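Local coordinates for protein putative mandelate racemase (Salmonella typhimurium, PDB 2O56) that is an uncharacterised magnesium-binding member of the enolase superfamily that probably acts as a hydro-lyase (dehydratase), at residues A[54-63]-A[94-102]; A[184-193]-A[223-233]. One frame throughout, in Å; residues are numbered along the deposited sequence.

Contact 1 (A[54-63]-A[94-102]); sequences AGIGMAKDLS and IFSAAMSGI
Ala98 packs against helix 54-63 through its methyl group, and the contact is built round it. The fit is knobs-into-holes: Ala98 sits among Gly55, Met58, Ala59 and Leu62. Its CB lies 3.4 Å from Met58 CG, tighter than usual for two carbons. The same methyl also meets the backbone of the partner helix, with Ala98 CB 3.4 Å from Ala59 N. Small residues at this point let the segment axes approach to 8.4 Å, at an angle of 58°.

The second knob is Leu62, which enters a hole formed by Phe95, Ala98, Met99 and Ile102. Its two methyls part: CD1 goes to Ala98 and the backbone N of Met99, while CD2 comes obliquely to Phe95 CZ. Nearer the backbone, Leu62 CB touches Ile102 CD1 at 3.5 Å. At the opposite end of the contact, Ile94 turns its CG2 branch to Ala54 CB, 3.6 Å away.

One sulfur-aromatic contact joins the helices. Met58 CG is anti to the backbone N (chi1 -163°), and the chain then bends at chi2 and chi3. This brings SD and CE obliquely to the CD1-CE1 side of the Phe95 ring, with Met58 SD 4.5 Å from the ring centroid.

No hydrogen bond crosses between the segments. Ser63 OG instead bonds back within its helix to Ala59 O at 2.6 Å, and Ile102 CD1 rests near this hydroxyl.

Strand 6-13 packs on helix 52-66, and Met81 of helix 74-83 touches Leu62 and Ile102. Ala54 and Ile94 each meet their own counterpart in the second subunit. The arrangement is the helical packing of the N-terminal capping domain of the enolase superfamily, where helices lie against a small antiparallel sheet.

Contact 2 (A[184-193]-A[223-233]); sequences WNQQNLNGPL and HAFTDTTSAIQ
The Phe225 ring is sandwiched between Asn185 and His223. The Asn185 amide stacks on one face, its plane 17° from that of the ring, with OD1 over the ring centre and ND2 3.3 Å from Phe225 CE1. His223 CB covers the opposite face. Trp184 CZ2 lies at the ring edge, 3.8 Å from Phe225 CE2. Trp184 also turns its edge to the His223 face in an offset edge-to-face pair, planes at 89°. This aromatic cluster joins two loops of the enolase-type TIM barrel, those following strands 170-173 and 217-221. His223 ND1 is hydrogen-bonded to Asp174, and the side chain lies about 5 Å from the bound magnesium ion.

Beyond the rings, loop 184-193 docks on the start of helix 228-238. Asp227 and Ser230 form a capping box there. Ser230 OG sits between its backbone N and carbonyl carbon (chi1 49°), where it accepts from Asp227 N and donates to Leu189 O at 2.6 Å. Asp227 OD1 takes the Ser230 N-H nearly along its C-O axis, and the Gly191 N-H from above the carboxylate plane. One water links Phe225 O and, weakly, Leu189 N.

At the far end, the extended Gln233 side chain pairs its amide with the backbone of Leu193. Leu193 N donates to Gln233 OE1 on a lone pair, and Gln233 NE2 returns a bond to Leu193 O, each 2.9 Å long.

How the contacts relate
The two contacts lie in different domains. Contact 1 is in the N-terminal domain, and contact 2 is in the barrel domain. Their centres are 31 Å apart and their nearest atoms about 15 Å, so they do not touch. Contact 1 is wholly buried, apolar between its segments and away from the annotated metal site. Contact 2 is partly buried, and has both aromatic packing and hydrogen bonds. It reaches the metal site through His223, whose side chain is about 3 Å from that of the magnesium ligand Glu221. Both contacts meet the second subunit; contact 2 also meets the third.

Contact 1 (A[54-63]-A[94-102])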
loop_
_atom_site.group_PDB
_atom_site.type_symbol
_atom_site.label_atom_id
_atom_site.label_comp_id
_atom_site.label_asym_id
_atom_site.label_seq_id
_atom_site.Cartn_x
_atom_site.Cartn_y
_atom_site.Cartn_z
ATOM N N ALA A 54 -13.164 5.268 -39.523
ATOM C CA ALA A 54 -11.832 4.991 -38.988
ATOM C C ALA A 54 -11.591 3.483 -38.931
ATOM O O ALA A 54 -10.503 2.989 -39.270
ATOM C CB ALA A 54 -11.701 5.595 -37.588
ATOM N N GLY A 55 -12.622 2.757 -38.505
ATOM C CA GLY A 55 -12.560 1.312 -38.451
ATOM C C GLY A 55 -12.269 0.682 -39.799
ATOM O O GLY A 55 -11.503 -0.281 -39.871
ATOM N N ILE A 56 -12.893 1.223 -40.855
ATOM C CA ILE A 56 -12.665 0.799 -42.241
ATOM C C ILE A 56 -11.216 1.008 -42.690
ATOM O O ILE A 56 -10.580 0.078 -43.201
ATOM C CB ILE A 56 -13.640 1.526 -43.234
ATOM C CG1 ILE A 56 -15.046 0.974 -43.079
ATOM C CG2 ILE A 56 -13.214 1.319 -44.684
ATOM C CD1 ILE A 56 -16.116 1.950 -43.523
ATOM N N GLY A 57 -10.689 2.217 -42.485
ATOM C CA GLY A 57 -9.311 2.522 -42.857
ATOM C C GLY A 57 -8.305 1.720 -42.050
ATOM O O GLY A 57 -7.210 1.383 -42.551
ATOM N N MET A 58 -8.667 1.423 -40.797
ATOM C CA MET A 58 -7.806 0.639 -39.894
ATOM C C MET A 58 -7.731 -0.815 -40.353
ATOM O O MET A 58 -6.640 -1.366 -40.488
ATOM C CB MET A 58 -8.299 0.714 -38.444
ATOM C CG MET A 58 -7.262 0.275 -37.376
ATOM S SD MET A 58 -5.809 1.322 -37.224
ATOM C CE MET A 58 -4.542 0.322 -38.005
ATOM N N ALA A 59 -8.896 -1.417 -40.599
ATOM C CA ALA A 59 -9.000 -2.754 -41.207
ATOM C C ALA A 59 -8.248 -2.859 -42.509
ATOM O O ALA A 59 -7.550 -3.835 -42.736
ATOM C CB ALA A 59 -10.477 -3.137 -41.432
ATOM N N LYS A 60 -8.386 -1.841 -43.359
ATOM C CA LYS A 60 -7.609 -1.724 -44.610
ATOM C C LYS A 60 -6.112 -1.711 -44.362
ATOM O O LYS A 60 -5.371 -2.469 -44.978
ATOM C CB LYS A 60 -8.035 -0.448 -45.370
ATOM C CG LYS A 60 -7.552 -0.327 -46.788
ATOM C CD LYS A 60 -7.769 1.078 -47.315
ATOM C CE LYS A 60 -6.470 1.844 -47.444
ATOM N NZ LYS A 60 -6.744 3.295 -47.627
ATOM N N ASP A 61 -5.652 -0.843 -43.470
ATOM C CA ASP A 61 -4.207 -0.752 -43.176
ATOM C C ASP A 61 -3.623 -2.023 -42.556
ATOM O O ASP A 61 -2.514 -2.448 -42.926
ATOM C CB ASP A 61 -3.901 0.451 -42.281
ATOM C CG ASP A 61 -3.964 1.776 -43.026
ATOM O OD1 ASP A 61 -4.012 1.789 -44.292
ATOM O OD2 ASP A 61 -3.973 2.811 -42.329
ATOM N N LEU A 62 -4.357 -2.612 -41.608
ATOM C CA LEU A 62 -3.980 -3.907 -41.005
ATOM C C LEU A 62 -3.960 -5.055 -42.032
ATOM O O LEU A 62 -3.047 -5.882 -42.041
ATOM C CB LEU A 62 -4.875 -4.235 -39.789
ATOM C CG LEU A 62 -4.658 -3.368 -38.537
ATOM C CD1 LEU A 62 -5.731 -3.549 -37.461
ATOM C CD2 LEU A 62 -3.300 -3.623 -37.956
ATOM N N SER A 63 -4.937 -5.067 -42.935
ATOM C CA SER A 63 -5.002 -6.086 -43.981
ATOM C C SER A 63 -3.746 -6.157 -44.838
ATOM O O SER A 63 -3.294 -7.254 -45.164
ATOM C CB SER A 63 -6.242 -5.899 -44.836
ATOM O OG SER A 63 -7.402 -6.084 -44.031
ATOM N N ILE A 94 -10.561 2.116 -31.815
ATOM C CA ILE A 94 -10.528 1.962 -33.276
ATOM C C ILE A 94 -9.504 0.913 -33.698
ATOM O O ILE A 94 -9.799 0.026 -34.524
ATOM C CB ILE A 94 -10.150 3.271 -33.989
ATOM C CG1 ILE A 94 -10.994 4.442 -33.481
ATOM C CG2 ILE A 94 -10.180 3.081 -35.549
ATOM C CD1 ILE A 94 -12.521 4.261 -33.550
ATOM N N PHE A 95 -8.301 1.012 -33.139
ATOM C CA PHE A 95 -7.262 0.049 -33.454
ATOM C C PHE A 95 -7.717 -1.386 -33.140
ATOM O O PHE A 95 -7.662 -2.273 -33.993
ATOM C CB PHE A 95 -5.979 0.359 -32.693
ATOM C CG PHE A 95 -4.785 -0.292 -33.304
ATOM C CD1 PHE A 95 -3.983 0.410 -34.177
ATOM C CD2 PHE A 95 -4.501 -1.631 -33.071
ATOM C CE1 PHE A 95 -2.913 -0.195 -34.772
ATOM C CE2 PHE A 95 -3.408 -2.242 -33.693
ATOM C CZ PHE A 95 -2.626 -1.512 -34.524
ATOM N N SER A 96 -8.209 -1.569 -31.917
ATOM C CA SER A 96 -8.676 -2.852 -31.411
ATOM C C SER A 96 -9.821 -3.433 -32.230
ATOM O O SER A 96 -9.805 -4.620 -32.532
ATOM C CB SER A 96 -9.145 -2.707 -29.980
ATOM O OG SER A 96 -9.569 -3.951 -29.471
ATOM N N ALA A 97 -10.811 -2.607 -32.566
ATOM C CA ALA A 97 -11.984 -3.072 -33.326
ATOM C C ALA A 97 -11.626 -3.574 -34.724
ATOM O O ALA A 97 -12.197 -4.554 -35.221
ATOM C CB ALA A 97 -13.068 -1.987 -33.387
ATOM N N ALA A 98 -10.656 -2.932 -35.352
ATOM C CA ALA A 98 -10.137 -3.444 -36.624
ATOM C C ALA A 98 -9.359 -4.747 -36.506
ATOM O O ALA A 98 -9.534 -5.627 -37.340
ATOM C CB ALA A 98 -9.324 -2.390 -37.348
ATOM N N MET A 99 -8.512 -4.868 -35.478
ATOM C CA MET A 99 -7.852 -6.130 -35.132
ATOM C C MET A 99 -8.860 -7.239 -34.932
ATOM O O MET A 99 -8.633 -8.370 -35.340
ATOM C CB MET A 99 -7.060 -5.989 -33.827
ATOM C CG MET A 99 -5.677 -5.394 -33.966
ATOM S SD MET A 99 -4.985 -5.125 -32.324
ATOM C CE MET A 99 -4.169 -6.702 -32.049
ATOM N N SER A 100 -9.958 -6.900 -34.252
ATOM C CA SER A 100 -10.977 -7.861 -33.862
ATOM C C SER A 100 -11.681 -8.441 -35.080
ATOM O O SER A 100 -11.860 -9.651 -35.164
ATOM C CB SER A 100 -12.017 -7.187 -32.952
ATOM O OG SER A 100 -11.394 -6.583 -31.824
ATOM N N GLY A 101 -12.070 -7.571 -36.017
ATOM C CA GLY A 101 -12.698 -7.997 -37.254
ATOM C C GLY A 101 -11.861 -9.013 -37.985
ATOM O O GLY A 101 -12.362 -10.054 -38.397
ATOM N N ILE A 102 -10.576 -8.702 -38.130
ATOM C CA ILE A 102 -9.603 -9.581 -38.774
ATOM C C ILE A 102 -9.461 -10.896 -38.037
ATOM O O ILE A 102 -9.493 -11.966 -38.653
ATOM C CB ILE A 102 -8.253 -8.877 -38.897
ATOM C CG1 ILE A 102 -8.354 -7.805 -39.995
ATOM C CG2 ILE A 102 -7.129 -9.854 -39.227
ATOM C CD1 ILE A 102 -7.178 -6.906 -40.076
#

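Contact 2 (A[184-193]-A[223-233])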
loop_
_atom_site.group_PDB
_atom_site.type_symbol
_atom_site.label_atom_id
_atom_site.label_comp_id
_atom_site.label_asym_id
_atom_site.label_seq_id
_atom_site.Cartn_x
_atom_site.Cartn_y
_atom_site.Cartn_z
ATOM N N TRP A 184 -32.887 12.342 -25.721
ATOM C CA TRP A 184 -31.908 11.333 -25.317
ATOM C C TRP A 184 -30.542 11.956 -25.104
ATOM O O TRP A 184 -29.995 12.555 -26.028
ATOM C CB TRP A 184 -31.786 10.234 -26.391
ATOM C CG TRP A 184 -30.772 9.157 -26.044
ATOM C CD1 TRP A 184 -29.547 8.956 -26.625
ATOM C CD2 TRP A 184 -30.898 8.156 -25.025
ATOM N NE1 TRP A 184 -28.915 7.888 -26.035
ATOM C CE2 TRP A 184 -29.720 7.381 -25.051
ATOM C CE3 TRP A 184 -31.900 7.838 -24.093
ATOM C CZ2 TRP A 184 -29.510 6.305 -24.178
ATOM C CZ3 TRP A 184 -31.690 6.769 -23.225
ATOM C CH2 TRP A 184 -30.502 6.017 -23.277
ATOM N N ASN A 185 -29.998 11.789 -23.894
ATOM C CA ASN A 185 -28.631 12.182 -23.573
ATOM C C ASN A 185 -28.404 13.661 -23.872
ATOM O O ASN A 185 -27.515 14.036 -24.641
ATOM C CB ASN A 185 -27.604 11.300 -24.316
ATOM C CG ASN A 185 -26.190 11.441 -23.761
ATOM O OD1 ASN A 185 -25.991 11.759 -22.585
ATOM N ND2 ASN A 185 -25.199 11.201 -24.614
ATOM N N GLN A 186 -29.221 14.515 -23.272
ATOM C CA GLN A 186 -29.055 15.925 -23.530
ATOM C C GLN A 186 -28.882 16.773 -22.289
ATOM O O GLN A 186 -28.559 17.962 -22.390
ATOM C CB GLN A 186 -30.166 16.437 -24.425
ATOM C CG GLN A 186 -29.874 16.216 -25.900
ATOM C CD GLN A 186 -31.047 16.586 -26.779
ATOM O OE1 GLN A 186 -31.937 17.349 -26.379
ATOM N NE2 GLN A 186 -31.061 16.044 -27.986
ATOM N N GLN A 187 -29.072 16.164 -21.121
ATOM C CA GLN A 187 -28.780 16.851 -19.860
ATOM C C GLN A 187 -27.346 16.551 -19.394
ATOM O O GLN A 187 -26.763 15.531 -19.770
ATOM C CB GLN A 187 -29.846 16.541 -18.789
ATOM C CG GLN A 187 -30.065 15.081 -18.558
ATOM C CD GLN A 187 -31.483 14.713 -18.180
ATOM O OE1 GLN A 187 -32.231 15.514 -17.617
ATOM N NE2 GLN A 187 -31.852 13.467 -18.474
ATOM N N ASN A 188 -26.762 17.458 -18.619
ATOM C CA ASN A 188 -25.427 17.223 -18.071
ATOM C C ASN A 188 -25.541 16.317 -16.856
ATOM O O ASN A 188 -26.088 16.704 -15.820
ATOM C CB ASN A 188 -24.740 18.546 -17.702
ATOM C CG ASN A 188 -23.380 18.340 -17.037
ATOM O OD1 ASN A 188 -22.591 17.489 -17.452
ATOM N ND2 ASN A 188 -23.107 19.125 -16.001
ATOM N N LEU A 189 -25.033 15.098 -16.987
ATOM C CA LEU A 189 -25.195 14.124 -15.915
ATOM C C LEU A 189 -23.935 13.963 -15.063
ATOM O O LEU A 189 -23.839 13.024 -14.297
ATOM C CB LEU A 189 -25.696 12.781 -16.469
ATOM C CG LEU A 189 -27.114 12.716 -17.060
ATOM C CD1 LEU A 189 -27.393 11.329 -17.625
ATOM C CD2 LEU A 189 -28.192 13.101 -16.022
ATOM N N ASN A 190 -22.992 14.900 -15.183
ATOM C CA ASN A 190 -21.767 14.923 -14.366
ATOM C C ASN A 190 -21.889 15.744 -13.083
ATOM O O ASN A 190 -22.532 16.787 -13.072
ATOM C CB ASN A 190 -20.590 15.468 -15.173
ATOM C CG ASN A 190 -20.379 14.723 -16.496
ATOM O OD1 ASN A 190 -19.969 13.562 -16.521
ATOM N ND2 ASN A 190 -20.652 15.407 -17.602
ATOM N N GLY A 191 -21.258 15.269 -12.004
ATOM C CA GLY A 191 -21.201 16.032 -10.755
ATOM C C GLY A 191 -22.372 15.695 -9.858
ATOM O O GLY A 191 -23.167 14.811 -10.187
ATOM N N PRO A 192 -22.492 16.389 -8.715
ATOM C CA PRO A 192 -23.674 16.155 -7.879
ATOM C C PRO A 192 -24.908 16.722 -8.578
ATOM O O PRO A 192 -24.819 17.760 -9.217
ATOM C CB PRO A 192 -23.366 16.910 -6.576
ATOM C CG PRO A 192 -22.204 17.788 -6.856
ATOM C CD PRO A 192 -21.589 17.419 -8.177
ATOM N N LEU A 193 -26.039 16.025 -8.502
ATOM C CA LEU A 193 -27.180 16.373 -9.337
ATOM C C LEU A 193 -28.392 16.702 -8.471
ATOM O O LEU A 193 -28.557 16.124 -7.396
ATOM C CB LEU A 193 -27.513 15.240 -10.313
ATOM C CG LEU A 193 -26.518 14.794 -11.391
ATOM C CD1 LEU A 193 -27.075 13.575 -12.105
ATOM C CD2 LEU A 193 -26.215 15.922 -12.392
ATOM N N HIS A 223 -24.382 3.914 -19.411
ATOM C CA HIS A 223 -23.718 4.315 -20.658
ATOM C C HIS A 223 -22.471 5.186 -20.448
ATOM O O HIS A 223 -21.959 5.745 -21.420
ATOM C CB HIS A 223 -24.679 5.082 -21.579
ATOM C CG HIS A 223 -25.678 4.227 -22.296
ATOM N ND1 HIS A 223 -27.021 4.213 -21.963
ATOM C CD2 HIS A 223 -25.540 3.383 -23.345
ATOM C CE1 HIS A 223 -27.661 3.387 -22.768
ATOM N NE2 HIS A 223 -26.787 2.871 -23.615
ATOM N N ALA A 224 -22.011 5.307 -19.195
ATOM C CA ALA A 224 -20.987 6.279 -18.792
ATOM C C ALA A 224 -21.341 7.718 -19.147
ATOM O O ALA A 224 -20.453 8.524 -19.479
ATOM C CB ALA A 224 -19.594 5.883 -19.345
ATOM N N PHE A 225 -22.638 8.042 -19.064
ATOM C CA PHE A 225 -23.110 9.419 -19.232
ATOM C C PHE A 225 -22.953 10.121 -17.873
ATOM O O PHE A 225 -22.824 11.347 -17.779
ATOM C CB PHE A 225 -24.600 9.456 -19.681
ATOM C CG PHE A 225 -24.871 8.867 -21.076
ATOM C CD1 PHE A 225 -23.881 8.848 -22.061
ATOM C CD2 PHE A 225 -26.131 8.368 -21.395
ATOM C CE1 PHE A 225 -24.136 8.328 -23.328
ATOM C CE2 PHE A 225 -26.405 7.844 -22.661
ATOM C CZ PHE A 225 -25.405 7.835 -23.639
ATOM N N THR A 226 -22.987 9.328 -16.815
ATOM C CA THR A 226 -22.713 9.799 -15.469
ATOM C C THR A 226 -21.192 9.858 -15.224
ATOM O O THR A 226 -20.398 9.257 -15.973
ATOM C CB THR A 226 -23.338 8.857 -14.424
ATOM O OG1 THR A 226 -23.169 7.496 -14.848
ATOM C CG2 THR A 226 -24.844 9.142 -14.252
ATOM N N ASP A 227 -20.789 10.590 -14.186
ATOM C CA ASP A 227 -19.426 10.472 -13.683
ATOM C C ASP A 227 -19.450 9.782 -12.319
ATOM O O ASP A 227 -20.499 9.290 -11.891
ATOM C CB ASP A 227 -18.694 11.834 -13.696
ATOM C CG ASP A 227 -19.190 12.806 -12.610
ATOM O OD1 ASP A 227 -20.213 12.531 -11.948
ATOM O OD2 ASP A 227 -18.555 13.875 -12.427
ATOM N N THR A 228 -18.314 9.752 -11.631
ATOM C CA THR A 228 -18.217 9.080 -10.328
ATOM C C THR A 228 -19.269 9.565 -9.324
ATOM O O THR A 228 -19.969 8.764 -8.723
ATOM C CB THR A 228 -16.808 9.238 -9.724
ATOM O OG1 THR A 228 -15.857 8.742 -10.660
ATOM C CG2 THR A 228 -16.669 8.450 -8.413
ATOM N N THR A 229 -19.402 10.874 -9.181
ATOM C CA THR A 229 -20.343 11.432 -8.201
ATOM C C THR A 229 -21.811 11.079 -8.464
ATOM O O THR A 229 -22.499 10.581 -7.581
ATOM C CB THR A 229 -20.107 12.944 -8.023
ATOM O OG1 THR A 229 -18.723 13.139 -7.717
ATOM C CG2 THR A 229 -20.948 13.510 -6.863
ATOM N N SER A 230 -22.281 11.322 -9.680
ATOM C CA SER A 230 -23.654 10.997 -10.053
ATOM C C SER A 230 -23.939 9.502 -10.162
ATOM O O SER A 230 -25.054 9.070 -9.887
ATOM C CB SER A 230 -24.030 11.686 -11.366
ATOM O OG SER A 230 -23.043 11.467 -12.364
ATOM N N ALA A 231 -22.955 8.706 -10.583
ATOM C CA ALA A 231 -23.127 7.245 -10.604
ATOM C C ALA A 231 -23.367 6.729 -9.187
ATOM O O ALA A 231 -24.214 5.851 -8.962
ATOM C CB ALA A 231 -21.882 6.547 -11.219
ATOM N N ILE A 232 -22.620 7.273 -8.232
ATOM C CA ILE A 232 -22.830 6.939 -6.817
ATOM C C ILE A 232 -24.189 7.406 -6.294
ATOM O O ILE A 232 -24.864 6.668 -5.594
ATOM C CB ILE A 232 -21.682 7.437 -5.915
ATOM C CG1 ILE A 232 -20.407 6.613 -6.191
ATOM C CG2 ILE A 232 -22.071 7.351 -4.420
ATOM C CD1 ILE A 232 -19.127 7.294 -5.701
ATOM N N GLN A 233 -24.585 8.624 -6.652
ATOM C CA GLN A 233 -25.873 9.184 -6.205
ATOM C C GLN A 233 -27.016 8.274 -6.679
ATOM O O GLN A 233 -27.859 7.848 -5.891
ATOM C CB GLN A 233 -26.033 10.590 -6.792
ATOM C CG GLN A 233 -27.024 11.469 -6.029
ATOM C CD GLN A 233 -27.178 12.850 -6.651
ATOM O OE1 GLN A 233 -26.245 13.393 -7.240
ATOM N NE2 GLN A 233 -28.375 13.413 -6.533
HETATM O O HOH W 1 -24.026 13.366 -19.694
HETATM O O HOH W 2 -19.656 11.246 -18.699
#